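Local structure of probable intron-encoded endonuclease 1 (Wickerhamomyces canadensis, 6X1J) at residues L40-Y49 / L61-Y70; W144-W152 / K161-G169. The protein cuts DNA at its recognition sequence as a LAGLIDADG homing endonuclease, serving the homing of an intron of the mitochondrial 21S rRNA gene. All coordinates share one frame; numbering follows the deposited sequence.

In the fold
Following the chain, helix 34-45 ends in 40-49, and interaction 1 brings this segment against 61-70 across an eleven-residue connection, pairing the start of the first four-stranded antiparallel sheet. Much later helix 138-148 runs into 144-152, and interaction 2 closes an eight-residue connection by zipping 149-151 to 163-165 at the start of the second four-stranded sheet. The two contacts are in series, neither nested nor crossed, and their centres lie about 14 Å apart. Their helix ends nevertheless meet: Leu45 packs on Trp144 and Gly46 on Asp147. Both potassium ions are bound from both contacts and by DNA phosphates, at the place where each LAGLIDADG helix runs on into its own sheet.

Interaction 1 (L40-Y49 / L61-Y70). With K (potassium ion), chain E; K (potassium ion), chain D; nucleotides of chain B.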
loop_
_atom_site.group_PDB
_atom_site.type_symbol
_atom_site.label_atom_id
_atom_site.label_comp_id
_atom_site.label_asym_id
_atom_site.label_seq_id
_atom_site.Cartn_x
_atom_site.Cartn_y
_atom_site.Cartn_z
ATOM N N LEU A 40 0.101 4.519 4.811
ATOM C CA LEU A 40 1.247 3.594 4.686
ATOM C C LEU A 40 0.805 2.227 5.231
ATOM O O LEU A 40 1.282 1.183 4.739
ATOM C CB LEU A 40 2.429 4.152 5.484
ATOM C CG LEU A 40 3.645 3.225 5.579
ATOM C CD1 LEU A 40 4.060 2.703 4.219
ATOM C CD2 LEU A 40 4.832 3.904 6.227
ATOM N N ILE A 41 -0.095 2.215 6.192
ATOM C CA ILE A 41 -0.610 0.904 6.713
ATOM C C ILE A 41 -1.307 0.184 5.551
ATOM O O ILE A 41 -1.094 -1.039 5.382
ATOM C CB ILE A 41 -1.523 1.116 7.935
ATOM C CG1 ILE A 41 -0.672 1.463 9.157
ATOM C CG2 ILE A 41 -2.439 -0.077 8.175
ATOM C CD1 ILE A 41 -1.410 2.320 10.154
ATOM N N GLY A 42 -2.109 0.905 4.783
ATOM C CA GLY A 42 -2.745 0.333 3.581
ATOM C C GLY A 42 -1.709 -0.160 2.584
ATOM O O GLY A 42 -1.878 -1.288 2.057
ATOM N N ASN A 43 -0.673 0.642 2.307
ATOM C CA ASN A 43 0.279 0.350 1.212
ATOM C C ASN A 43 1.093 -0.898 1.566
ATOM O O ASN A 43 1.534 -1.600 0.632
ATOM C CB ASN A 43 1.137 1.570 0.901
ATOM C CG ASN A 43 0.410 2.614 0.073
ATOM O OD1 ASN A 43 0.473 3.794 0.408
ATOM N ND2 ASN A 43 -0.289 2.198 -0.991
ATOM N N ILE A 44 1.354 -1.145 2.854
ATOM C CA ILE A 44 2.220 -2.279 3.331
ATOM C C ILE A 44 1.430 -3.571 3.140
ATOM O O ILE A 44 1.991 -4.576 2.644
ATOM C CB ILE A 44 2.664 -2.074 4.789
ATOM C CG1 ILE A 44 3.527 -0.824 4.904
ATOM C CG2 ILE A 44 3.358 -3.324 5.307
ATOM C CD1 ILE A 44 3.804 -0.359 6.329
ATOM N N LEU A 45 0.154 -3.516 3.453
ATOM C CA LEU A 45 -0.806 -4.631 3.174
ATOM C C LEU A 45 -0.831 -4.846 1.660
ATOM O O LEU A 45 -0.801 -5.998 1.234
ATOM C CB LEU A 45 -2.172 -4.241 3.750
ATOM C CG LEU A 45 -2.249 -4.318 5.283
ATOM C CD1 LEU A 45 -3.492 -3.605 5.803
ATOM C CD2 LEU A 45 -2.224 -5.794 5.757
ATOM N N GLY A 46 -0.714 -3.749 0.894
ATOM C CA GLY A 46 -0.692 -3.741 -0.579
ATOM C C GLY A 46 0.686 -3.899 -1.215
ATOM O O GLY A 46 1.332 -4.942 -1.013
ATOM N N ASP A 47 1.092 -2.903 -2.017
ATOM C CA ASP A 47 2.143 -3.007 -3.061
ATOM C C ASP A 47 3.527 -2.509 -2.583
ATOM O O ASP A 47 4.524 -2.681 -3.335
ATOM C CB ASP A 47 1.665 -2.215 -4.275
ATOM C CG ASP A 47 0.529 -2.908 -5.020
ATOM O OD1 ASP A 47 0.449 -4.155 -4.971
ATOM O OD2 ASP A 47 -0.310 -2.202 -5.561
ATOM N N VAL A 48 3.639 -1.934 -1.385
ATOM C CA VAL A 48 4.910 -1.298 -0.972
ATOM C C VAL A 48 5.827 -2.315 -0.263
ATOM O O VAL A 48 5.339 -3.238 0.477
ATOM C CB VAL A 48 4.620 -0.053 -0.130
ATOM C CG1 VAL A 48 5.871 0.441 0.535
ATOM C CG2 VAL A 48 4.030 1.053 -0.992
ATOM N N TYR A 49 7.111 -2.196 -0.562
ATOM C CA TYR A 49 8.264 -2.858 0.103
ATOM C C TYR A 49 8.737 -1.916 1.213
ATOM O O TYR A 49 9.178 -0.776 0.891
ATOM C CB TYR A 49 9.337 -3.154 -0.941
ATOM C CG TYR A 49 10.563 -3.880 -0.477
ATOM C CD1 TYR A 49 10.681 -4.425 0.789
ATOM C CD2 TYR A 49 11.613 -4.063 -1.357
ATOM C CE1 TYR A 49 11.813 -5.143 1.167
ATOM C CE2 TYR A 49 12.751 -4.763 -0.990
ATOM C CZ TYR A 49 12.855 -5.310 0.274
ATOM O OH TYR A 49 13.989 -5.992 0.617
ATOM N N LEU A 61 11.128 2.933 2.065
ATOM C CA LEU A 61 10.088 2.419 1.151
ATOM C C LEU A 61 10.638 2.386 -0.270
ATOM O O LEU A 61 11.164 3.438 -0.738
ATOM C CB LEU A 61 8.865 3.336 1.238
ATOM C CG LEU A 61 8.399 3.680 2.645
ATOM C CD1 LEU A 61 7.211 4.642 2.617
ATOM C CD2 LEU A 61 8.049 2.417 3.430
ATOM N N GLN A 62 10.513 1.248 -0.944
ATOM C CA GLN A 62 10.654 1.153 -2.421
ATOM C C GLN A 62 9.263 0.968 -3.033
ATOM O O GLN A 62 8.545 0.007 -2.587
ATOM C CB GLN A 62 11.574 0.016 -2.852
ATOM C CG GLN A 62 12.951 0.125 -2.232
ATOM C CD GLN A 62 13.956 -0.847 -2.812
ATOM O OE1 GLN A 62 15.094 -0.877 -2.399
ATOM N NE2 GLN A 62 13.543 -1.649 -3.778
ATOM N N PHE A 63 8.922 1.860 -3.980
ATOM C CA PHE A 63 7.634 1.948 -4.702
ATOM C C PHE A 63 7.808 1.401 -6.125
ATOM O O PHE A 63 8.833 1.721 -6.772
ATOM C CB PHE A 63 7.162 3.393 -4.778
ATOM C CG PHE A 63 7.031 4.127 -3.463
ATOM C CD1 PHE A 63 5.983 3.866 -2.601
ATOM C CD2 PHE A 63 7.919 5.139 -3.113
ATOM C CE1 PHE A 63 5.839 4.579 -1.421
ATOM C CE2 PHE A 63 7.771 5.851 -1.929
ATOM C CZ PHE A 63 6.721 5.580 -1.087
ATOM N N GLU A 64 6.866 0.573 -6.594
ATOM C CA GLU A 64 6.826 0.132 -8.015
ATOM C C GLU A 64 5.371 -0.093 -8.403
ATOM O O GLU A 64 4.741 -0.970 -7.773
ATOM C CB GLU A 64 7.694 -1.103 -8.249
ATOM C CG GLU A 64 7.750 -1.511 -9.711
ATOM C CD GLU A 64 8.934 -2.380 -10.083
ATOM O OE1 GLU A 64 9.588 -2.888 -9.153
ATOM O OE2 GLU A 64 9.217 -2.536 -11.295
ATOM N N TRP A 65 4.859 0.694 -9.362
ATOM C CA TRP A 65 3.497 0.546 -9.931
ATOM C C TRP A 65 3.558 0.645 -11.456
ATOM O O TRP A 65 4.467 1.311 -11.980
ATOM C CB TRP A 65 2.513 1.570 -9.335
ATOM C CG TRP A 65 2.069 1.250 -7.934
ATOM C CD1 TRP A 65 1.181 0.273 -7.559
ATOM C CD2 TRP A 65 2.454 1.923 -6.714
ATOM N NE1 TRP A 65 0.998 0.287 -6.204
ATOM C CE2 TRP A 65 1.771 1.276 -5.651
ATOM C CE3 TRP A 65 3.306 2.991 -6.404
ATOM C CZ2 TRP A 65 1.914 1.674 -4.319
ATOM C CZ3 TRP A 65 3.437 3.392 -5.091
ATOM C CH2 TRP A 65 2.763 2.724 -4.060
ATOM N N LYS A 66 2.587 0.011 -12.114
ATOM C CA LYS A 66 2.244 0.208 -13.544
ATOM C C LYS A 66 1.651 1.593 -13.734
ATOM O O LYS A 66 2.055 2.234 -14.668
ATOM C CB LYS A 66 1.210 -0.830 -13.998
ATOM C CG LYS A 66 0.855 -0.798 -15.480
ATOM C CD LYS A 66 -0.235 -1.800 -15.865
ATOM C CE LYS A 66 -0.433 -1.850 -17.367
ATOM N NZ LYS A 66 0.650 -2.640 -18.010
ATOM N N ASN A 67 0.707 2.014 -12.884
ATOM C CA ASN A 67 -0.063 3.259 -13.091
ATOM C C ASN A 67 0.774 4.500 -12.711
ATOM O O ASN A 67 1.192 4.652 -11.569
ATOM C CB ASN A 67 -1.378 3.139 -12.355
ATOM C CG ASN A 67 -2.349 4.246 -12.700
ATOM O OD1 ASN A 67 -3.476 3.975 -13.102
ATOM N ND2 ASN A 67 -1.949 5.488 -12.508
ATOM N N LYS A 68 0.946 5.422 -13.641
ATOM C CA LYS A 68 1.817 6.608 -13.483
ATOM C C LYS A 68 1.137 7.598 -12.558
ATOM O O LYS A 68 1.798 8.173 -11.662
ATOM C CB LYS A 68 2.059 7.250 -14.851
ATOM C CG LYS A 68 3.017 8.441 -14.873
ATOM C CD LYS A 68 3.253 8.972 -16.299
ATOM C CE LYS A 68 4.376 9.989 -16.397
ATOM N NZ LYS A 68 3.838 11.334 -16.125
ATOM N N ALA A 69 -0.130 7.866 -12.780
ATOM C CA ALA A 69 -0.844 8.844 -11.939
ATOM C C ALA A 69 -0.793 8.345 -10.492
ATOM O O ALA A 69 -0.599 9.174 -9.624
ATOM C CB ALA A 69 -2.223 9.062 -12.451
ATOM N N TYR A 70 -0.863 7.022 -10.250
ATOM C CA TYR A 70 -0.949 6.471 -8.868
ATOM C C TYR A 70 0.376 6.662 -8.117
ATOM O O TYR A 70 0.347 7.206 -6.993
ATOM C CB TYR A 70 -1.379 4.997 -8.842
ATOM C CG TYR A 70 -1.625 4.471 -7.444
ATOM C CD1 TYR A 70 -2.493 5.126 -6.581
ATOM C CD2 TYR A 70 -0.999 3.327 -6.968
ATOM C CE1 TYR A 70 -2.732 4.665 -5.295
ATOM C CE2 TYR A 70 -1.230 2.857 -5.684
ATOM C CZ TYR A 70 -2.096 3.523 -4.841
ATOM O OH TYR A 70 -2.327 3.069 -3.567
HETATM K K K E . 0.665 -7.515 -1.164
HETATM K K K D . -1.521 -4.401 -7.148
ATOM P P DA B 14 0.818 -2.983 -9.914
ATOM O OP1 DA B 14 -0.290 -2.900 -8.919
ATOM O OP2 DA B 14 0.811 -1.847 -10.917
ATOM O "O5'" DA B 14 2.274 -3.165 -9.295
ATOM C "C5'" DA B 14 2.543 -3.488 -7.911
ATOM C "C4'" DA B 14 2.571 -4.986 -7.711
ATOM O "O4'" DA B 14 3.397 -5.626 -8.729
ATOM C "C3'" DA B 14 3.101 -5.476 -6.369
ATOM O "O3'" DA B 14 2.383 -6.698 -6.164
ATOM C "C2'" DA B 14 4.534 -5.855 -6.704
ATOM C "C1'" DA B 14 4.387 -6.414 -8.107
ATOM N N9 DA B 14 5.565 -6.399 -8.963
ATOM C C8 DA B 14 5.974 -5.398 -9.808
ATOM N N7 DA B 14 7.081 -5.674 -10.454
ATOM C C5 DA B 14 7.431 -6.934 -9.991
ATOM C C6 DA B 14 8.510 -7.779 -10.280
ATOM N N6 DA B 14 9.458 -7.491 -11.170
ATOM N N1 DA B 14 8.571 -8.962 -9.638
ATOM C C2 DA B 14 7.622 -9.255 -8.746
ATOM N N3 DA B 14 6.553 -8.546 -8.393
ATOM C C4 DA B 14 6.517 -7.382 -9.059
ATOM P P DA B 16 7.274 -7.819 0.269
ATOM O OP1 DA B 16 6.668 -8.772 1.223
ATOM O OP2 DA B 16 7.656 -6.491 0.758
ATOM O "O5'" DA B 16 8.488 -8.562 -0.454
ATOM C "C5'" DA B 16 9.807 -8.015 -0.275
ATOM C "C4'" DA B 16 10.866 -8.804 -1.012
ATOM O "O4'" DA B 16 10.883 -8.408 -2.400
ATOM C "C3'" DA B 16 12.255 -8.496 -0.463
ATOM O "O3'" DA B 16 12.616 -9.614 0.350
ATOM C "C2'" DA B 16 13.130 -8.332 -1.691
ATOM C "C1'" DA B 16 12.197 -8.338 -2.891
ATOM N N9 DA B 16 12.270 -7.210 -3.818
ATOM C C8 DA B 16 11.564 -6.030 -3.851
ATOM N N7 DA B 16 11.863 -5.263 -4.874
ATOM C C5 DA B 16 12.844 -5.980 -5.548
ATOM C C6 DA B 16 13.564 -5.726 -6.729
ATOM N N6 DA B 16 13.413 -4.628 -7.479
ATOM N N1 DA B 16 14.445 -6.664 -7.135
ATOM C C2 DA B 16 14.585 -7.776 -6.408
ATOM N N3 DA B 16 13.953 -8.137 -5.303
ATOM C C4 DA B 16 13.089 -7.185 -4.919
HETATM O O HOH W 1 4.830 0.040 -4.519
HETATM O O HOH W 2 5.737 -2.734 -5.754
HETATM O O HOH W 3 -2.350 -4.797 -9.595
HETATM O O HOH W 4 -0.520 -7.000 -8.933
HETATM O O HOH W 5 3.343 -7.915 -0.204
HETATM O O HOH W 6 -0.333 -9.443 -3.167
HETATM O O HOH W 7 -0.841 -10.111 -0.104
#
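The indole of Trp65 meets Asp47 at its edge: NE1 donates to OD2 over 2.9 Å, nearly in the ring plane, and reaches the anti side of a carboxylate turned 69° from that plane. One face of the indole carries Tyr70 CE2, whose ring is set edge-on to it, and the opposite face carries water 1. Asp47 suits its place because both its oxygens also bind the chain D potassium ion, along with OP1 of DA14 of chain B; the indole N-H, which can only donate, helps hold the carboxylate in position.

The Tyr49 ring has C5' of DA16 of chain B 3.7 Å above one face, while Gln62 NE2 lies 3.9 Å from its CD2 and the hydroxyl is hydrogen-bonded to a DNA phosphate. With CG anti to the backbone N (chi1 -177°), the ring runs along the nucleotide. An alanine here is likely to leave that phosphate without its hydroxyl partner and open a gap between Gln62 and the DA16 sugar.

Behind these polar groups Val48, branched at CB, fills two directions: CG1 reaches Leu61 CD2, and CG2 lies 3.7 Å from Trp65 CH2 and beside Phe63 CD1. Leu40 and Leu61 meet tip to tip through their CD1 methyls at 4.0 Å. The backbones join where Gln62 N donates to Tyr49 O at 3.0 Å, with a weaker return bond.

Asn43 ND2 and Tyr70 OH both turn to Asp147 of helix 138-148. The contact thus lies where the LAGLIDADG helix 34-45 gives way to edge strand 49-51, which pairs with strand 60-65; that strand continues the sheet through 98-105, and helix 68-77 packs on Trp65 and Phe63.

Interaction 2 (W144-W152 / K161-G169); sequences WFMDDGGKW and KSLVLHTQG. With K (potassium ion), chain D; K (potassium ion), chain E; nucleotides of chain C.
The imidazole of His166 takes the room that Gly150, lacking a side chain, leaves to it: a CB on Gly150 would strike His166 NE2. The ring lies between Val164 CG1 over one face and the base of DC17 of chain C over the other, with C6 3.3 Å above the plane. Gln168 NE2 bonds to ND1 almost in the ring plane and probably fixes the ring's rotation.

The setting is the end of a LAGLIDADG helix, 138-148, where the chain passes straight into a beta hairpin of strands 149-151 and 163-165, the latter nearly perpendicular to the helix. His166 N donates to Asp148 O at the junction. Glycine suits the next position too, since a CB on Gly149 would strike Phe145 O. The chain E potassium ion binds Asp148 OD2 at 2.8 Å, and water 7 of its shell donates to His166 O.

On the helix side Leu165 forks between two aromatic residues. Its CD1 makes a CH-pi contact with Trp144, 3.8 Å from the centre of the six-membered ring and almost on its normal, while CD2 meets the edge of Phe145. Trp144 reaches it with CG anti to the backbone N (chi1 -174°), and Thr167 CG2 touches the same indole at its edge. Phe145 CZ extends the apolar layer to Leu163 CD2.

At the far end Val164 CG2 abuts the edge of Trp152, whose NE1 bonds a DNA phosphate. There Trp152 N donates to Ser162 O over 3.1 Å, almost straight at 176° yet from well above the carbonyl plane.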
loop_
_atom_site.group_PDB
_atom_site.type_symbol
_atom_site.label_atom_id
_atom_site.label_comp_id
_atom_site.label_asym_id
_atom_site.label_seq_id
_atom_site.Cartn_x
_atom_site.Cartn_y
_atom_site.Cartn_z
ATOM N N TRP A 144 -5.107 -0.001 0.665
ATOM C CA TRP A 144 -5.025 -1.475 0.556
ATOM C C TRP A 144 -5.802 -1.887 -0.688
ATOM O O TRP A 144 -5.297 -2.662 -1.491
ATOM C CB TRP A 144 -5.642 -2.090 1.782
ATOM C CG TRP A 144 -5.506 -3.565 1.887
ATOM C CD1 TRP A 144 -4.685 -4.400 1.187
ATOM C CD2 TRP A 144 -6.119 -4.346 2.914
ATOM N NE1 TRP A 144 -4.797 -5.670 1.683
ATOM C CE2 TRP A 144 -5.676 -5.663 2.737
ATOM C CE3 TRP A 144 -7.026 -4.049 3.942
ATOM C CZ2 TRP A 144 -6.101 -6.698 3.579
ATOM C CZ3 TRP A 144 -7.479 -5.068 4.746
ATOM C CH2 TRP A 144 -7.006 -6.370 4.569
ATOM N N PHE A 145 -6.979 -1.325 -0.856
ATOM C CA PHE A 145 -7.855 -1.671 -2.005
ATOM C C PHE A 145 -7.255 -1.177 -3.341
ATOM O O PHE A 145 -7.259 -1.929 -4.337
ATOM C CB PHE A 145 -9.291 -1.181 -1.754
ATOM C CG PHE A 145 -10.236 -1.676 -2.830
ATOM C CD1 PHE A 145 -10.700 -2.982 -2.817
ATOM C CD2 PHE A 145 -10.554 -0.878 -3.914
ATOM C CE1 PHE A 145 -11.461 -3.478 -3.864
ATOM C CE2 PHE A 145 -11.335 -1.372 -4.951
ATOM C CZ PHE A 145 -11.783 -2.667 -4.924
ATOM N N MET A 146 -6.698 0.036 -3.434
ATOM C CA MET A 146 -6.131 0.507 -4.734
ATOM C C MET A 146 -4.937 -0.386 -5.080
ATOM O O MET A 146 -4.746 -0.743 -6.254
ATOM C CB MET A 146 -5.736 1.987 -4.674
ATOM C CG MET A 146 -6.945 2.901 -4.442
ATOM S SD MET A 146 -6.641 4.701 -4.576
ATOM C CE MET A 146 -6.152 5.144 -2.910
ATOM N N ASP A 147 -4.215 -0.841 -4.074
ATOM C CA ASP A 147 -3.026 -1.710 -4.259
ATOM C C ASP A 147 -3.493 -3.103 -4.687
ATOM O O ASP A 147 -3.242 -3.486 -5.872
ATOM C CB ASP A 147 -2.178 -1.702 -2.996
ATOM C CG ASP A 147 -1.374 -0.427 -2.785
ATOM O OD1 ASP A 147 -1.525 0.515 -3.605
ATOM O OD2 ASP A 147 -0.570 -0.392 -1.823
ATOM N N ASP A 148 -4.220 -3.796 -3.804
ATOM C CA ASP A 148 -4.437 -5.273 -3.866
ATOM C C ASP A 148 -5.907 -5.626 -4.131
ATOM O O ASP A 148 -6.264 -6.823 -4.096
ATOM C CB ASP A 148 -3.877 -5.883 -2.577
ATOM C CG ASP A 148 -2.418 -6.248 -2.746
ATOM O OD1 ASP A 148 -1.759 -5.605 -3.570
ATOM O OD2 ASP A 148 -1.951 -7.185 -2.077
ATOM N N GLY A 149 -6.724 -4.618 -4.390
ATOM C CA GLY A 149 -8.175 -4.736 -4.544
ATOM C C GLY A 149 -8.502 -5.298 -5.919
ATOM O O GLY A 149 -7.651 -5.238 -6.793
ATOM N N GLY A 150 -9.688 -5.869 -6.060
ATOM C CA GLY A 150 -10.150 -6.600 -7.256
ATOM C C GLY A 150 -11.649 -6.790 -7.226
ATOM O O GLY A 150 -12.237 -6.653 -6.158
ATOM N N LYS A 151 -12.236 -7.059 -8.389
ATOM C CA LYS A 151 -13.642 -7.503 -8.549
ATOM C C LYS A 151 -13.698 -9.033 -8.450
ATOM O O LYS A 151 -12.714 -9.705 -8.790
ATOM C CB LYS A 151 -14.172 -6.991 -9.883
ATOM C CG LYS A 151 -14.283 -5.473 -9.970
ATOM C CD LYS A 151 -14.901 -5.043 -11.274
ATOM C CE LYS A 151 -15.049 -3.549 -11.484
ATOM N NZ LYS A 151 -15.898 -3.293 -12.667
ATOM N N TRP A 152 -14.812 -9.576 -7.974
ATOM C CA TRP A 152 -15.108 -11.024 -8.075
ATOM C C TRP A 152 -15.485 -11.326 -9.530
ATOM O O TRP A 152 -14.966 -12.309 -10.071
ATOM C CB TRP A 152 -16.230 -11.344 -7.102
ATOM C CG TRP A 152 -16.556 -12.785 -6.933
ATOM C CD1 TRP A 152 -17.776 -13.343 -7.159
ATOM C CD2 TRP A 152 -15.719 -13.824 -6.407
ATOM N NE1 TRP A 152 -17.742 -14.676 -6.845
ATOM C CE2 TRP A 152 -16.504 -14.997 -6.361
ATOM C CE3 TRP A 152 -14.401 -13.890 -5.947
ATOM C CZ2 TRP A 152 -16.015 -16.215 -5.899
ATOM C CZ3 TRP A 152 -13.911 -15.097 -5.485
ATOM C CH2 TRP A 152 -14.713 -16.240 -5.455
ATOM N N LYS A 161 -21.588 -7.103 -7.557
ATOM C CA LYS A 161 -20.566 -6.085 -7.143
ATOM C C LYS A 161 -19.714 -6.581 -5.962
ATOM O O LYS A 161 -19.131 -5.717 -5.208
ATOM C CB LYS A 161 -21.291 -4.801 -6.747
ATOM C CG LYS A 161 -22.132 -4.193 -7.852
ATOM C CD LYS A 161 -22.923 -2.978 -7.412
ATOM C CE LYS A 161 -23.795 -2.445 -8.529
ATOM N NZ LYS A 161 -23.933 -0.972 -8.492
ATOM N N SER A 162 -19.615 -7.908 -5.786
ATOM C CA SER A 162 -18.616 -8.552 -4.904
ATOM C C SER A 162 -17.205 -8.057 -5.280
ATOM O O SER A 162 -16.902 -7.841 -6.472
ATOM C CB SER A 162 -18.749 -10.048 -4.959
ATOM O OG SER A 162 -20.000 -10.442 -4.393
ATOM N N LEU A 163 -16.384 -7.810 -4.262
ATOM C CA LEU A 163 -14.983 -7.344 -4.379
ATOM C C LEU A 163 -14.051 -8.315 -3.655
ATOM O O LEU A 163 -14.517 -9.162 -2.918
ATOM C CB LEU A 163 -14.888 -5.951 -3.765
ATOM C CG LEU A 163 -15.776 -4.907 -4.434
ATOM C CD1 LEU A 163 -15.814 -3.629 -3.597
ATOM C CD2 LEU A 163 -15.286 -4.635 -5.857
ATOM N N VAL A 164 -12.764 -8.177 -3.928
ATOM C CA VAL A 164 -11.690 -9.050 -3.408
ATOM C C VAL A 164 -10.570 -8.144 -2.878
ATOM O O VAL A 164 -10.310 -7.070 -3.494
ATOM C CB VAL A 164 -11.216 -9.991 -4.506
ATOM C CG1 VAL A 164 -10.180 -10.935 -3.998
ATOM C CG2 VAL A 164 -12.367 -10.781 -5.093
ATOM N N LEU A 165 -9.949 -8.541 -1.770
ATOM C CA LEU A 165 -8.572 -8.120 -1.430
ATOM C C LEU A 165 -7.666 -9.326 -1.634
ATOM O O LEU A 165 -7.929 -10.415 -1.032
ATOM C CB LEU A 165 -8.542 -7.588 0.004
ATOM C CG LEU A 165 -9.316 -6.293 0.216
ATOM C CD1 LEU A 165 -9.648 -6.070 1.677
ATOM C CD2 LEU A 165 -8.503 -5.097 -0.296
ATOM N N HIS A 166 -6.634 -9.150 -2.450
ATOM C CA HIS A 166 -5.695 -10.237 -2.823
ATOM C C HIS A 166 -4.602 -10.360 -1.763
ATOM O O HIS A 166 -3.504 -9.780 -1.936
ATOM C CB HIS A 166 -5.236 -10.024 -4.265
ATOM C CG HIS A 166 -6.346 -10.253 -5.244
ATOM N ND1 HIS A 166 -6.737 -11.519 -5.608
ATOM C CD2 HIS A 166 -7.179 -9.406 -5.879
ATOM C CE1 HIS A 166 -7.746 -11.453 -6.455
ATOM N NE2 HIS A 166 -8.042 -10.158 -6.634
ATOM N N THR A 167 -4.882 -11.172 -0.734
ATOM C CA THR A 167 -4.016 -11.421 0.453
ATOM C C THR A 167 -3.201 -12.710 0.300
ATOM O O THR A 167 -2.785 -13.274 1.341
ATOM C CB THR A 167 -4.878 -11.476 1.714
ATOM O OG1 THR A 167 -5.959 -12.405 1.520
ATOM C CG2 THR A 167 -5.401 -10.108 2.079
ATOM N N GLN A 168 -2.933 -13.155 -0.930
ATOM C CA GLN A 168 -2.309 -14.478 -1.183
ATOM C C GLN A 168 -1.025 -14.624 -0.365
ATOM O O GLN A 168 -0.788 -15.736 0.126
ATOM C CB GLN A 168 -2.053 -14.745 -2.674
ATOM C CG GLN A 168 -3.319 -15.112 -3.451
ATOM C CD GLN A 168 -4.055 -13.896 -3.938
ATOM O OE1 GLN A 168 -3.980 -12.845 -3.301
ATOM N NE2 GLN A 168 -4.701 -14.018 -5.098
ATOM N N GLY A 169 -0.251 -13.553 -0.219
ATOM C CA GLY A 169 1.069 -13.564 0.441
ATOM C C GLY A 169 0.981 -13.776 1.956
ATOM O O GLY A 169 2.028 -13.950 2.564
HETATM K K K D . -1.521 -4.401 -7.148
HETATM K K K E . 0.665 -7.515 -1.164
ATOM P P DC C 17 -1.978 -7.621 -6.147
ATOM O OP1 DC C 17 -0.742 -6.804 -6.139
ATOM O OP2 DC C 17 -2.521 -8.087 -4.838
ATOM O "O5'" DC C 17 -3.073 -6.802 -6.972
ATOM C "C5'" DC C 17 -4.443 -7.218 -7.254
ATOM C "C4'" DC C 17 -4.645 -7.323 -8.752
ATOM O "O4'" DC C 17 -4.152 -8.593 -9.268
ATOM C "C3'" DC C 17 -6.058 -7.149 -9.312
ATOM O "O3'" DC C 17 -5.981 -6.192 -10.399
ATOM C "C2'" DC C 17 -6.431 -8.558 -9.734
ATOM C "C1'" DC C 17 -5.115 -9.184 -10.126
ATOM N N1 DC C 17 -5.035 -10.663 -9.966
ATOM C C2 DC C 17 -4.439 -11.456 -10.967
ATOM O O2 DC C 17 -4.012 -10.913 -12.000
ATOM N N3 DC C 17 -4.347 -12.793 -10.782
ATOM C C4 DC C 17 -4.779 -13.340 -9.646
ATOM N N4 DC C 17 -4.689 -14.666 -9.515
ATOM C C5 DC C 17 -5.363 -12.558 -8.608
ATOM C C6 DC C 17 -5.448 -11.234 -8.799
ATOM P P DT C 16 1.064 -12.419 -3.586
ATOM O OP1 DT C 16 2.038 -12.231 -4.644
ATOM O OP2 DT C 16 1.250 -11.649 -2.336
ATOM O "O5'" DT C 16 -0.424 -11.972 -3.897
ATOM C "C5'" DT C 16 -1.025 -12.089 -5.184
ATOM C "C4'" DT C 16 -0.716 -10.890 -6.052
ATOM O "O4'" DT C 16 -0.137 -11.399 -7.271
ATOM C "C3'" DT C 16 -1.961 -10.164 -6.514
ATOM O "O3'" DT C 16 -1.658 -8.878 -7.016
ATOM C "C2'" DT C 16 -2.407 -11.005 -7.688
ATOM C "C1'" DT C 16 -1.098 -11.378 -8.323
ATOM N N1 DT C 16 -1.022 -12.678 -8.965
ATOM C C2 DT C 16 -0.481 -12.722 -10.225
ATOM O O2 DT C 16 -0.232 -11.720 -10.879
ATOM N N3 DT C 16 -0.269 -13.986 -10.711
ATOM C C4 DT C 16 -0.524 -15.181 -10.066
ATOM O O4 DT C 16 -0.276 -16.242 -10.629
ATOM C C5 DT C 16 -1.030 -15.057 -8.719
ATOM C C7 DT C 16 -1.311 -16.297 -7.931
ATOM C C6 DT C 16 -1.221 -13.827 -8.231
HETATM O O HOH W 8 -10.315 -9.797 -8.526
HETATM O O HOH W 7 -0.841 -10.111 -0.104
HETATM O O HOH W 3 -2.350 -4.797 -9.595
HETATM O O HOH W 4 -0.520 -7.000 -8.933
HETATM O O HOH W 5 3.343 -7.915 -0.204
HETATM O O HOH W 6 -0.333 -9.443 -3.167
#